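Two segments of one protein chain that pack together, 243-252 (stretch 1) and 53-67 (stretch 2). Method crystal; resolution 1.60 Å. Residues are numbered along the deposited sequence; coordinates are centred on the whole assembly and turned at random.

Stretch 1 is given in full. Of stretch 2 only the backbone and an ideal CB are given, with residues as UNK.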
# COMPACT_ATOMS: atom_id res chain seq x y z
N ASP B 243 -23.56 13.43 9.60
CA ASP B 243 -23.35 12.00 9.80
C ASP B 243 -23.08 11.32 8.47
O ASP B 243 -23.19 11.93 7.39
CB ASP B 243 -24.54 11.37 10.54
CG ASP B 243 -25.85 11.56 9.82
OD1 ASP B 243 -25.91 11.38 8.59
OD2 ASP B 243 -26.86 11.86 10.50
N TYR B 244 -22.71 10.01 8.55
CA TYR B 244 -22.28 9.28 7.37
C TYR B 244 -23.44 8.83 6.51
O TYR B 244 -23.25 8.47 5.34
CB TYR B 244 -21.44 8.09 7.79
CG TYR B 244 -19.99 8.44 7.98
CD1 TYR B 244 -19.15 8.55 6.87
CD2 TYR B 244 -19.45 8.66 9.24
CE1 TYR B 244 -17.81 8.88 7.02
CE2 TYR B 244 -18.09 9.00 9.39
CZ TYR B 244 -17.30 9.08 8.30
OH TYR B 244 -15.97 9.38 8.43
N ALA B 245 -24.67 8.85 7.02
CA ALA B 245 -25.80 8.67 6.12
C ALA B 245 -25.82 9.77 5.07
O ALA B 245 -26.08 9.52 3.88
CB ALA B 245 -27.10 8.65 6.91
N TYR B 246 -25.50 11.01 5.47
CA TYR B 246 -25.38 12.09 4.51
C TYR B 246 -24.07 12.00 3.73
O TYR B 246 -24.07 12.11 2.50
CB TYR B 246 -25.49 13.46 5.21
CG TYR B 246 -25.33 14.60 4.23
CD1 TYR B 246 -26.34 14.93 3.36
CD2 TYR B 246 -24.15 15.36 4.19
CE1 TYR B 246 -26.20 15.97 2.45
CE2 TYR B 246 -24.00 16.37 3.27
CZ TYR B 246 -25.03 16.67 2.42
OH TYR B 246 -24.91 17.69 1.49
N TRP B 247 -22.92 11.78 4.40
CA TRP B 247 -21.66 11.77 3.66
C TRP B 247 -21.58 10.61 2.67
O TRP B 247 -20.91 10.75 1.64
CB TRP B 247 -20.44 11.78 4.62
CG TRP B 247 -20.49 13.03 5.48
CD1 TRP B 247 -20.83 14.26 5.07
CD2 TRP B 247 -20.29 13.11 6.90
NE1 TRP B 247 -20.85 15.13 6.14
CE2 TRP B 247 -20.50 14.45 7.27
CE3 TRP B 247 -19.93 12.20 7.88
CZ2 TRP B 247 -20.39 14.88 8.58
CZ3 TRP B 247 -19.83 12.61 9.17
CH2 TRP B 247 -20.04 13.97 9.52
N ASP B 248 -22.32 9.50 2.89
CA ASP B 248 -22.34 8.45 1.88
C ASP B 248 -22.98 8.95 0.58
O ASP B 248 -22.42 8.79 -0.51
CB ASP B 248 -23.11 7.24 2.43
CG ASP B 248 -23.21 6.10 1.45
OD1 ASP B 248 -22.23 5.77 0.75
OD2 ASP B 248 -24.30 5.48 1.39
N GLN B 249 -24.14 9.60 0.70
CA GLN B 249 -24.82 10.17 -0.45
C GLN B 249 -24.00 11.27 -1.11
O GLN B 249 -23.93 11.36 -2.35
CB GLN B 249 -26.16 10.77 -0.03
CG GLN B 249 -27.15 9.80 0.58
CD GLN B 249 -28.38 10.51 1.14
OE1 GLN B 249 -28.61 10.51 2.35
NE2 GLN B 249 -29.16 11.13 0.26
N ALA B 250 -23.40 12.14 -0.29
CA ALA B 250 -22.67 13.29 -0.80
C ALA B 250 -21.39 12.87 -1.52
O ALA B 250 -21.04 13.43 -2.56
CB ALA B 250 -22.35 14.26 0.34
N ILE B 251 -20.68 11.87 -0.98
CA ILE B 251 -19.44 11.46 -1.63
C ILE B 251 -19.72 10.70 -2.92
O ILE B 251 -18.92 10.78 -3.87
CB ILE B 251 -18.55 10.67 -0.66
CG1 ILE B 251 -17.08 10.66 -1.09
CG2 ILE B 251 -19.01 9.25 -0.46
CD1 ILE B 251 -16.40 12.05 -1.01
N LYS B 252 -20.86 10.00 -3.00
CA LYS B 252 -21.23 9.41 -4.28
C LYS B 252 -21.42 10.49 -5.34
O LYS B 252 -20.90 10.39 -6.46
CB LYS B 252 -22.49 8.56 -4.13
CG LYS B 252 -23.02 7.93 -5.42
CD LYS B 252 -24.37 7.27 -5.16
CE LYS B 252 -25.07 6.85 -6.44
NZ LYS B 252 -24.29 5.81 -7.15
N UNK B 53 -10.43 13.40 3.30
CA UNK B 53 -10.05 13.82 4.64
C UNK B 53 -11.20 13.66 5.62
O UNK B 53 -12.24 14.32 5.48
CB UNK B 53 -9.57 15.27 4.63
N UNK B 54 -11.01 12.81 6.62
CA UNK B 54 -12.08 12.53 7.58
C UNK B 54 -12.10 13.57 8.72
O UNK B 54 -11.16 14.36 8.90
CB UNK B 54 -11.91 11.12 8.16
N UNK B 55 -13.17 13.56 9.50
CA UNK B 55 -13.34 14.44 10.64
C UNK B 55 -12.94 13.79 11.97
O UNK B 55 -12.29 12.76 12.02
CB UNK B 55 -14.80 14.90 10.71
N UNK B 56 -13.31 14.45 13.08
CA UNK B 56 -12.66 14.16 14.35
C UNK B 56 -13.17 12.91 15.05
O UNK B 56 -12.66 12.57 16.13
CB UNK B 56 -12.83 15.36 15.29
N UNK B 57 -14.20 12.26 14.53
CA UNK B 57 -14.74 11.05 15.10
C UNK B 57 -14.40 9.84 14.27
O UNK B 57 -14.99 8.77 14.47
CB UNK B 57 -16.26 11.17 15.26
N UNK B 58 -13.45 9.97 13.36
CA UNK B 58 -13.11 8.98 12.37
C UNK B 58 -11.62 8.70 12.36
O UNK B 58 -10.79 9.39 12.96
CB UNK B 58 -13.57 9.43 10.98
N UNK B 59 -11.26 7.66 11.61
CA UNK B 59 -9.89 7.33 11.28
C UNK B 59 -9.86 6.88 9.81
O UNK B 59 -10.82 7.08 9.06
CB UNK B 59 -9.34 6.25 12.21
N UNK B 60 -8.74 6.30 9.39
CA UNK B 60 -8.52 5.95 8.00
C UNK B 60 -9.43 4.82 7.50
O UNK B 60 -9.42 4.53 6.30
CB UNK B 60 -7.06 5.55 7.81
N UNK B 61 -10.19 4.19 8.39
CA UNK B 61 -11.10 3.11 8.03
C UNK B 61 -12.57 3.53 7.97
O UNK B 61 -13.40 2.76 7.47
CB UNK B 61 -10.94 1.96 9.03
N UNK B 62 -12.93 4.72 8.45
CA UNK B 62 -14.34 5.00 8.70
C UNK B 62 -15.12 5.20 7.40
O UNK B 62 -16.27 4.76 7.30
CB UNK B 62 -14.48 6.24 9.59
N UNK B 63 -14.54 5.90 6.42
CA UNK B 63 -15.25 6.05 5.16
C UNK B 63 -15.50 4.70 4.52
O UNK B 63 -16.59 4.45 4.00
CB UNK B 63 -14.47 6.95 4.20
N UNK B 64 -14.51 3.78 4.60
CA UNK B 64 -14.71 2.45 4.05
C UNK B 64 -15.88 1.75 4.72
O UNK B 64 -16.67 1.08 4.05
CB UNK B 64 -13.44 1.61 4.20
N UNK B 65 -15.98 1.86 6.05
CA UNK B 65 -16.98 1.12 6.81
C UNK B 65 -18.36 1.75 6.71
O UNK B 65 -19.36 1.02 6.57
CB UNK B 65 -16.56 1.03 8.28
N UNK B 66 -18.46 3.07 6.79
CA UNK B 66 -19.74 3.74 6.94
C UNK B 66 -20.31 4.29 5.65
O UNK B 66 -21.38 4.92 5.68
CB UNK B 66 -19.60 4.88 7.95
N UNK B 67 -19.62 4.10 4.52
CA UNK B 67 -20.12 4.48 3.20
C UNK B 67 -19.81 3.35 2.24
O UNK B 67 -19.10 2.40 2.59
CB UNK B 67 -19.50 5.80 2.72

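Stretch 1 is a helix from 244 onward, capped by Asp243, whose OD1 accepts from Tyr246 N at 3.2 Å. Tyr244 reaches out from its first turn toward stretch 2.

Position 53 has extended backbone angles and nothing of stretch 1 near its CB. Stretch 1 sets no preference. It is Leu53.

At position 54 the CB points sideways, 4.4 Å from Tyr244 OH. Many side chains would fit if they turn away. It is His54, whose ring leads away; its ND1 donates to the backbone O of position 55 at 2.8 Å.

Position 55 begins a type I turn ending at 58. Its phi/psi of -96/-167 does not demand glycine. An ideal CB would lie 5.5 Å from Trp247 CH2, so a small side chain would also suit. It is Gly55.

Positions 56 and 57 are the middle of the turn. Stretch 1 has no atom within 5.5 Å of either ideal CB, so the choice is open. They are Leu56 and Ser57.

Position 58 faces stretch 1. Its ideal CB is 3.5 Å from Tyr244 OH, which can donate or accept. A short polar side chain suits best; serine, threonine or cysteine are candidates. It is Ser58, and its OG hydrogen-bonds Tyr244 OH at 2.7 Å. Either could be the donor.

At position 59 the CB points away, just before the turn into a helix. Asp, Asn, Ser or Thr would suit a cap. It is Asp59, whose OD1 accepts from the backbone N of position 61 at 2.8 Å, a capping bond.

Positions 60 and 61 are out of reach of stretch 1, and polar residues are plausible. They are Glu60 and Thr61. Thr61 OG1 donates to Asp59 OD1 at 2.7 Å.

Position 62 starts the helix and points toward stretch 1, with its ideal CB 3.7 Å from Tyr244 OH. A small or beta-branched residue suits: Ala, Ser, Thr or Val. It is Thr62. CG2 lies 3.4 Å from Tyr244 OH, while OG1 accepts from Asp59 N at 3.0 Å.

At position 63 the CB points sideways, 4.8 Å from Tyr244 CE1. Beyond it lie Trp247 and Ile251, leaving room for a large apolar or aromatic side chain. It is Tyr63. Its face receives the edge of Tyr244, with planes at 85°, and its CE1 reaches Ile251 CB at 4.4 Å.

Positions 64 and 65 are out of reach; helix formers suit. They are Met64 and Arg65. Arg65 NH1 donates to Thr61 OG1 at 2.9 Å.

At position 66 the ideal CB sits 3.6 Å from Tyr244 CG, over the ring. Any residue with a CB methylene could pack there, its end running outward. It is Tyr66. CB makes a CH-pi contact with the Tyr244 face; the two rings meet obliquely.

Position 67 leaves helical angles and points toward stretch 1, its ideal CB 3.4 Å from Asp248 OD1 and 4.7 Å from Ile251 CG2. Thr, Ser or Val would fit. It is Thr67. CG2 packs 3.6 Å from Tyr244 CD1, and OG1 donates to Tyr63 O at 2.7 Å.

Stretch 2, residues 53-67: LHGLSSDETTYMRYT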
# COMPACT_ATOMS: atom_id res chain seq x y z
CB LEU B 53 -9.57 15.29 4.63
CG LEU B 53 -8.43 15.56 3.66
CD1 LEU B 53 -8.16 17.05 3.59
CD2 LEU B 53 -7.21 14.77 4.10
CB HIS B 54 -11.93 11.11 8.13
CG HIS B 54 -10.72 10.89 8.99
ND1 HIS B 54 -10.62 11.38 10.26
CD2 HIS B 54 -9.55 10.23 8.75
CE1 HIS B 54 -9.46 11.03 10.79
NE2 HIS B 54 -8.81 10.31 9.91
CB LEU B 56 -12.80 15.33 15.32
CG LEU B 56 -11.96 16.52 14.93
CD1 LEU B 56 -12.38 17.70 15.84
CD2 LEU B 56 -10.48 16.32 15.06
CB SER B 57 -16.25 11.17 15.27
OG SER B 57 -16.51 12.18 16.23
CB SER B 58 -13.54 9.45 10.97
OG SER B 58 -14.94 9.60 10.92
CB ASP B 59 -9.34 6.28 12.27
CG ASP B 59 -10.02 4.93 12.17
OD1 ASP B 59 -10.64 4.60 11.13
OD2 ASP B 59 -9.95 4.17 13.18
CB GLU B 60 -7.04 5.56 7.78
CG GLU B 60 -6.70 4.11 8.20
CD GLU B 60 -6.47 3.92 9.68
OE1 GLU B 60 -6.49 4.93 10.44
OE2 GLU B 60 -6.26 2.73 10.12
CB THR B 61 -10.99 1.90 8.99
OG1 THR B 61 -11.60 2.19 10.26
CG2 THR B 61 -9.57 1.43 9.16
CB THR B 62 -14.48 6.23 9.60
OG1 THR B 62 -13.59 6.09 10.71
CG2 THR B 62 -15.89 6.37 10.06
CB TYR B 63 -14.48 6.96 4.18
CG TYR B 63 -15.03 8.36 4.07
CD1 TYR B 63 -16.18 8.61 3.34
CD2 TYR B 63 -14.42 9.42 4.70
CE1 TYR B 63 -16.71 9.91 3.23
CE2 TYR B 63 -14.91 10.70 4.58
CZ TYR B 63 -16.07 10.93 3.87
OH TYR B 63 -16.62 12.19 3.76
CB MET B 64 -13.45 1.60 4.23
CG MET B 64 -12.26 2.11 3.44
SD MET B 64 -12.50 2.11 1.63
CE MET B 64 -12.89 0.41 1.28
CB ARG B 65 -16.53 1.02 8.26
CG ARG B 65 -15.33 0.13 8.47
CD ARG B 65 -14.53 0.53 9.68
NE ARG B 65 -15.29 0.47 10.90
CZ ARG B 65 -14.84 0.91 12.06
NH1 ARG B 65 -13.63 1.48 12.14
NH2 ARG B 65 -15.60 0.85 13.12
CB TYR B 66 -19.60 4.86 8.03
CG TYR B 66 -19.63 4.22 9.40
CD1 TYR B 66 -18.52 3.57 9.91
CD2 TYR B 66 -20.80 4.13 10.12
CE1 TYR B 66 -18.57 2.87 11.11
CE2 TYR B 66 -20.86 3.45 11.34
CZ TYR B 66 -19.75 2.81 11.81
OH TYR B 66 -19.82 2.07 12.99
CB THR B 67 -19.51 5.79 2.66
OG1 THR B 67 -18.19 5.53 2.16
CG2 THR B 67 -19.44 6.86 3.72
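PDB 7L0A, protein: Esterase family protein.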